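Local coordinates for oxidoreductase, NAD-binding/iron-sulfur cluster-binding protein (Nitratireductor pacificus pht-3B, PDB 6ZXU) that is a catabolic reductive dehalogenase that binds cobalamin and two [4Fe-4S] clusters, the clusters probably relaying electrons to the B12 for removal of halogen from organohalides, at residues F533-Q536 against D537-Q541; I623-D626 against D627-N631. One frame throughout, in Å; residues are numbered along the deposited sequence.

Contact 1. Residues F533-Q536 against D537-Q541. With SF4 (iron/sulfur cluster), chain D.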
ATOM      1  N   PHE A 533      21.044  -2.082  -8.629  1.00 14.71           N
ATOM      2  CA  PHE A 533      21.312  -0.755  -8.264  1.00 15.62           C
ATOM      3  C   PHE A 533      22.354  -0.662  -7.121  1.00 18.74           C
ATOM      4  O   PHE A 533      22.432   0.354  -6.395  1.00 18.65           O
ATOM      5  CB  PHE A 533      20.066   0.050  -7.945  1.00 15.89           C
ATOM      6  CG  PHE A 533      19.245  -0.470  -6.774  1.00 14.44           C
ATOM      7  CD1 PHE A 533      18.328  -1.495  -6.954  1.00 13.11           C
ATOM      8  CD2 PHE A 533      19.257   0.173  -5.561  1.00 14.44           C
ATOM      9  CE1 PHE A 533      17.525  -1.954  -5.931  1.00 13.88           C
ATOM     10  CE2 PHE A 533      18.455  -0.288  -4.509  1.00 11.72           C
ATOM     11  CZ  PHE A 533      17.589  -1.352  -4.674  1.00 13.66           C
ATOM     12  N   GLY A 534      23.177  -1.665  -7.023  1.00 15.20           N
ATOM     13  CA  GLY A 534      24.254  -1.627  -6.079  1.00 18.18           C
ATOM     14  C   GLY A 534      23.865  -2.037  -4.650  1.00 17.60           C
ATOM     15  O   GLY A 534      24.649  -1.863  -3.768  1.00 15.82           O
ATOM     16  N   LEU A 535      22.668  -2.586  -4.427  1.00 16.10           N
ATOM     17  CA  LEU A 535      22.184  -2.812  -3.053  1.00 13.85           C
ATOM     18  C   LEU A 535      23.003  -3.841  -2.332  1.00 13.43           C
ATOM     19  O   LEU A 535      23.150  -3.742  -1.121  1.00 13.22           O
ATOM     20  CB  LEU A 535      20.707  -3.149  -2.995  1.00 13.55           C
ATOM     21  CG  LEU A 535      20.096  -3.160  -1.609  1.00 12.78           C
ATOM     22  CD1 LEU A 535      20.050  -1.738  -1.002  1.00 12.64           C
ATOM     23  CD2 LEU A 535      18.732  -3.750  -1.644  1.00 14.58           C
ATOM     24  N   GLN A 536      23.514  -4.847  -3.007  1.00 13.44           N
ATOM     25  CA  GLN A 536      24.299  -5.909  -2.274  1.00 15.71           C
ATOM     26  C   GLN A 536      25.467  -5.289  -1.577  1.00 17.49           C
ATOM     27  O   GLN A 536      25.651  -5.441  -0.366  1.00 16.80           O
ATOM     28  CB  GLN A 536      24.737  -7.062  -3.183  1.00 14.67           C
ATOM     29  CG  GLN A 536      23.616  -7.759  -3.909  1.00 17.19           C
ATOM     30  CD  GLN A 536      22.489  -8.102  -2.994  1.00 15.09           C
ATOM     31  OE1 GLN A 536      22.647  -8.913  -2.060  1.00 13.75           O
ATOM     32  NE2 GLN A 536      21.299  -7.485  -3.221  1.00 14.10           N
ATOM     33  N   ASP A 537      26.189  -4.455  -2.295  1.00 16.18           N
ATOM     34  CA  ASP A 537      27.325  -3.697  -1.677  1.00 17.69           C
ATOM     35  C   ASP A 537      26.850  -2.744  -0.562  1.00 17.44           C
ATOM     36  O   ASP A 537      27.525  -2.595   0.449  1.00 17.39           O
ATOM     37  CB  ASP A 537      28.104  -2.942  -2.754  1.00 20.41           C
ATOM     38  CG  ASP A 537      29.338  -2.165  -2.178  1.00 24.44           C
ATOM     39  OD1 ASP A 537      30.178  -2.861  -1.541  1.00 25.91           O
ATOM     40  OD2 ASP A 537      29.413  -0.898  -2.286  1.00 27.81           O
ATOM     41  N   PHE A 538      25.721  -2.056  -0.755  1.00 15.31           N
ATOM     42  CA  PHE A 538      25.228  -1.128   0.229  1.00 13.54           C
ATOM     43  C   PHE A 538      24.833  -1.863   1.509  1.00 15.34           C
ATOM     44  O   PHE A 538      25.291  -1.501   2.615  1.00 11.83           O
ATOM     45  CB  PHE A 538      24.024  -0.380  -0.288  1.00 12.79           C
ATOM     46  CG  PHE A 538      23.684   0.864   0.510  1.00 12.07           C
ATOM     47  CD1 PHE A 538      23.030   0.771   1.651  1.00 12.78           C
ATOM     48  CD2 PHE A 538      23.939   2.129  -0.003  1.00 11.10           C
ATOM     49  CE1 PHE A 538      22.696   1.891   2.389  1.00 13.39           C
ATOM     50  CE2 PHE A 538      23.588   3.274   0.683  1.00 11.06           C
ATOM     51  CZ  PHE A 538      22.978   3.151   1.871  1.00 11.93           C
ATOM     52  N   CYS A 539      23.902  -2.823   1.408  1.00 14.19           N
ATOM     53  CA  CYS A 539      23.457  -3.569   2.590  1.00 14.51           C
ATOM     54  C   CYS A 539      24.635  -4.268   3.226  1.00 16.10           C
ATOM     55  O   CYS A 539      24.708  -4.457   4.409  1.00 13.80           O
ATOM     56  CB  CYS A 539      22.418  -4.608   2.275  1.00 14.41           C
ATOM     57  SG  CYS A 539      20.812  -3.956   2.077  1.00 13.56           S
ATOM     58  N   ASN A 540      25.646  -4.625   2.472  1.00 17.41           N
ATOM     59  CA  ASN A 540      26.768  -5.250   3.108  1.00 17.72           C
ATOM     60  C   ASN A 540      27.554  -4.382   4.098  1.00 20.97           C
ATOM     61  O   ASN A 540      28.300  -4.840   4.936  1.00 23.35           O
ATOM     62  CB  ASN A 540      27.756  -5.685   2.091  1.00 22.93           C
ATOM     63  CG  ASN A 540      28.253  -6.990   2.443  1.00 36.63           C
ATOM     64  OD1 ASN A 540      27.458  -8.015   2.421  1.00 40.22           O
ATOM     65  ND2 ASN A 540      29.509  -7.016   2.919  1.00 44.17           N
ATOM     66  N   GLN A 541      27.405  -3.085   3.960  1.00 18.53           N
ATOM     67  CA  GLN A 541      28.115  -2.109   4.773  1.00 18.07           C
ATOM     68  C   GLN A 541      27.216  -1.421   5.788  1.00 17.27           C
ATOM     69  O   GLN A 541      27.672  -0.551   6.472  1.00 18.97           O
ATOM     70  CB  GLN A 541      28.693  -0.978   3.882  1.00 19.45           C
ATOM     71  CG  GLN A 541      29.647  -1.362   2.808  1.00 22.82           C
ATOM     72  CD  GLN A 541      30.105  -0.178   2.014  1.00 23.71           C
ATOM     73  OE1 GLN A 541      30.776   0.709   2.514  1.00 25.73           O
ATOM     74  NE2 GLN A 541      29.762  -0.162   0.791  1.00 22.49           N
TER
HETATM   75 FE1  SF4 D 701      18.987  -2.858   6.274  1.00 12.69          FE
HETATM   76 FE2  SF4 D 701      20.746  -0.755   5.685  1.00 13.05          FE
HETATM   77 FE3  SF4 D 701      18.302  -0.805   4.530  1.00 12.96          FE
HETATM   78 FE4  SF4 D 701      20.118  -2.686   3.750  1.00 12.02          FE
HETATM   79  S1  SF4 D 701      20.230  -0.419   3.565  1.00 14.73           S
HETATM   80  S2  SF4 D 701      18.018  -3.036   4.258  1.00 14.46           S
HETATM   81  S3  SF4 D 701      21.107  -2.977   5.747  1.00 13.68           S
HETATM   82  S4  SF4 D 701      18.846  -0.656   6.709  1.00 15.42           S
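Leu-535 and Cys-539, one helical turn apart, put a leucine side chain against a cluster ligand and illustrate how a short helix can present a thiolate to iron. CG of Leu-535 stands 3.8 Å from SG of Cys-539, with CD1 about as near. The leucine reaches there because its CG lies anti to the backbone N (chi1 -170°). The sulfur in turn points at the [4Fe-4S] cluster, where SG of Cys-539 binds the iron FE4 at 2.2 Å. The backbone fixes the spacing of the pair: N of Cys-539 bonds to O of Leu-535 at 2.8 Å.

Gln-536 is engaged at both ends. Its backbone O takes the N-H of Asn-540 at 3.0 Å, and CB of Asn-540 packs 3.2 Å from that same O of Gln-536. Its side-chain amide is gripped from outside the helix, OE1 by Lys-559 and NE2 by Glu-497 and the carbonyl of Val-498. Asp-537 sets its CB 3.8 Å from O of Gly-534, while its carboxylate leads away to a salt bridge between OD2 and Arg-619; NE2 of Gln-541 bonds weakly to the backbone O of Asp-537. Gly-534, the N-cap, has positive phi (83°), and its O accepts N of Phe-538 at 3.2 Å. Sulfide S1 stands oblique to the Phe-538 ring, 3.6 Å from CE1.

Cys-539 is the first cysteine of the CX2CX2CX3C motif of ferredoxin-type sequences: Cys-542 and Cys-545 join it on this cluster, and Cys-549 binds the other. Around helix 535-540, Leu-535 rests on Trp-597 and on Leu-506 of strand 505-506; Phe-538 meets Trp-597 and packs against Ser-612 of helix 603-614 and Arg-619 and Ile-623 of helix 619-628.

Contact 2. Residues I623-D626 against D627-N631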
ATOM      1  N   ILE A 623      25.586   5.932   4.770  1.00 15.48           N
ATOM      2  CA  ILE A 623      25.155   5.047   5.858  1.00 16.99           C
ATOM      3  C   ILE A 623      25.415   5.699   7.218  1.00 17.82           C
ATOM      4  O   ILE A 623      24.539   5.742   8.082  1.00 17.67           O
ATOM      5  CB  ILE A 623      25.871   3.660   5.707  1.00 14.93           C
ATOM      6  CG1 ILE A 623      25.286   2.913   4.538  1.00 14.76           C
ATOM      7  CG2 ILE A 623      25.769   2.855   6.948  1.00 18.67           C
ATOM      8  CD1 ILE A 623      26.232   1.861   4.004  1.00 15.88           C
ATOM      9  N   ALA A 624      26.599   6.257   7.385  1.00 17.10           N
ATOM     10  CA  ALA A 624      26.992   6.867   8.665  1.00 18.21           C
ATOM     11  C   ALA A 624      26.257   8.170   8.932  1.00 19.32           C
ATOM     12  O   ALA A 624      25.807   8.414  10.071  1.00 17.36           O
ATOM     13  CB  ALA A 624      28.479   7.074   8.698  1.00 18.19           C
ATOM     14  N   MET A 625      26.066   8.976   7.904  1.00 17.58           N
ATOM     15  CA  MET A 625      25.352  10.232   8.109  1.00 18.99           C
ATOM     16  C   MET A 625      23.890  10.047   8.353  1.00 19.78           C
ATOM     17  O   MET A 625      23.234  10.909   8.954  1.00 17.02           O
ATOM     18  CB  MET A 625      25.591  11.219   6.957  1.00 21.63           C
ATOM     19  CG  MET A 625      27.012  11.823   6.933  1.00 29.23           C
ATOM     20  SD  MET A 625      27.642  12.555   8.501  1.00 27.07           S
ATOM     21  CE  MET A 625      26.423  13.814   8.697  1.00 26.91           C
ATOM     22  N   ASP A 626      23.346   8.908   7.920  1.00 17.33           N
ATOM     23  CA  ASP A 626      21.963   8.670   8.168  1.00 20.09           C
ATOM     24  C   ASP A 626      21.697   8.611   9.696  1.00 18.56           C
ATOM     25  O   ASP A 626      20.675   9.011  10.144  1.00 17.76           O
ATOM     26  CB  ASP A 626      21.501   7.366   7.497  1.00 20.75           C
ATOM     27  CG  ASP A 626      19.975   7.317   7.353  1.00 21.61           C
ATOM     28  OD1 ASP A 626      19.472   8.134   6.513  1.00 24.11           O
ATOM     29  OD2 ASP A 626      19.294   6.465   8.013  1.00 21.12           O
ATOM     30  N   ASP A 627      22.636   8.031  10.430  1.00 19.13           N
ATOM     31  CA  ASP A 627      22.559   8.050  11.936  1.00 20.22           C
ATOM     32  C   ASP A 627      22.938   9.398  12.540  1.00 22.33           C
ATOM     33  O   ASP A 627      22.224   9.906  13.406  1.00 23.37           O
ATOM     34  CB  ASP A 627      23.456   6.966  12.453  1.00 19.71           C
ATOM     35  CG  ASP A 627      22.808   5.630  12.282  1.00 24.57           C
ATOM     36  OD1 ASP A 627      21.500   5.592  12.358  1.00 25.58           O
ATOM     37  OD2 ASP A 627      23.571   4.633  12.094  1.00 23.99           O
ATOM     38  N   ALA A 628      24.017  10.013  12.029  1.00 23.94           N
ATOM     39  CA  ALA A 628      24.497  11.300  12.590  1.00 22.33           C
ATOM     40  C   ALA A 628      23.421  12.355  12.459  1.00 27.16           C
ATOM     41  O   ALA A 628      23.190  13.103  13.415  1.00 32.33           O
ATOM     42  CB  ALA A 628      25.746  11.750  11.942  1.00 22.10           C
ATOM     43  N   LEU A 629      22.697  12.377  11.346  1.00 24.23           N
ATOM     44  CA  LEU A 629      21.569  13.275  11.188  1.00 25.27           C
ATOM     45  C   LEU A 629      20.267  12.784  11.822  1.00 25.58           C
ATOM     46  O   LEU A 629      19.214  13.405  11.657  1.00 27.38           O
ATOM     47  CB  LEU A 629      21.353  13.589   9.709  1.00 27.38           C
ATOM     48  CG  LEU A 629      22.626  14.140   9.035  1.00 30.60           C
ATOM     49  CD1 LEU A 629      22.399  14.386   7.562  1.00 34.90           C
ATOM     50  CD2 LEU A 629      23.174  15.393   9.659  1.00 32.75           C
ATOM     51  N   GLN A 630      20.337  11.690  12.573  1.00 23.77           N
ATOM     52  CA  GLN A 630      19.158  11.124  13.249  1.00 30.03           C
ATOM     53  C   GLN A 630      17.923  10.798  12.377  1.00 28.83           C
ATOM     54  O   GLN A 630      16.790  11.014  12.788  1.00 23.42           O
ATOM     55  CB  GLN A 630      18.740  12.048  14.378  1.00 35.61           C
ATOM     56  CG  GLN A 630      19.873  12.165  15.396  1.00 39.02           C
ATOM     57  CD  GLN A 630      19.424  13.030  16.506  1.00 44.39           C
ATOM     58  OE1 GLN A 630      19.203  12.523  17.595  1.00 55.22           O
ATOM     59  NE2 GLN A 630      19.168  14.334  16.215  1.00 46.64           N
ATOM     60  N   ASN A 631      18.175  10.287  11.159  1.00 23.48           N
ATOM     61  CA  ASN A 631      17.107   9.809  10.321  1.00 23.14           C
ATOM     62  C   ASN A 631      16.539   8.611  11.026  1.00 20.85           C
ATOM     63  O   ASN A 631      17.246   7.800  11.599  1.00 19.88           O
ATOM     64  CB  ASN A 631      17.612   9.496   8.929  1.00 25.56           C
ATOM     65  CG  ASN A 631      17.998  10.746   8.170  1.00 27.98           C
ATOM     66  OD1 ASN A 631      17.454  11.779   8.387  1.00 30.73           O
ATOM     67  ND2 ASN A 631      18.946  10.651   7.303  1.00 29.42           N
TER
HETATM   68  O   HOH W   1      23.274   3.641   9.570  1.00 30.24           O
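Asp-626 and Asn-631 clasp the end of helix 619-628 through their side chains as well as their backbones. ND2 of Asn-631 gives a 2.7 Å hydrogen bond to OD1 of Asp-626, approaching from above the carboxylate plane, and the two flat groups are turned 54° against each other. A CG anti to the backbone N (chi1 -161°) carries the aspartate's carboxylate to where OD1 can meet that ND2. The two side chains cross at about a right angle. The other oxygen of Asp-626, OD2, pairs with Lys-544, a lysine shared with OD1 of Asp-627.

Among the backbone bonds, O of Ala-624 receives N of Ala-628 and, weakly, N of Asp-627, while O of Met-625 takes N of Leu-629 at 2.9 Å. The helix then stops in a Schellman motif: Gln-630, at positive phi, is the C-prime residue, N of Asn-631 reaches back to O of Asp-626 at 3.0 Å, and N of Gln-630 bonds to O of Asp-627.

Between the two segments, apolar packing comes from Met-625. The methionine chain bends at chi2 and chi3, carrying CE of Met-625 to 3.7 Å from CD2 of Leu-629 and 3.9 Å from CB of Ala-628.

Water supplies a further link, donating to O of Ile-623 and, at 2.7 Å, to OD2 of Asp-627, which also forms a salt bridge with Arg-547.

How the contacts relate
Contact 1 covers the start and body of helix 535-540, partly buried beside a cluster, whereas contact 2 is a surface contact at the C-terminal end of helix 619-628. Their centres lie about 17 Å apart, yet they touch: CE1 of Phe-538 packs 3.5 Å from CG1 of Ile-623, and O of Gln-541 lies near CD1 of the same isoleucine. Chemistry follows place. Contact 1 opens a helix at a glycine N-cap and combines metal ligation with hydrophobic packing; contact 2 closes one with a Schellman motif, backed by carboxylates, an amide and a water, with Met-625 and Leu-629 on its exposed side.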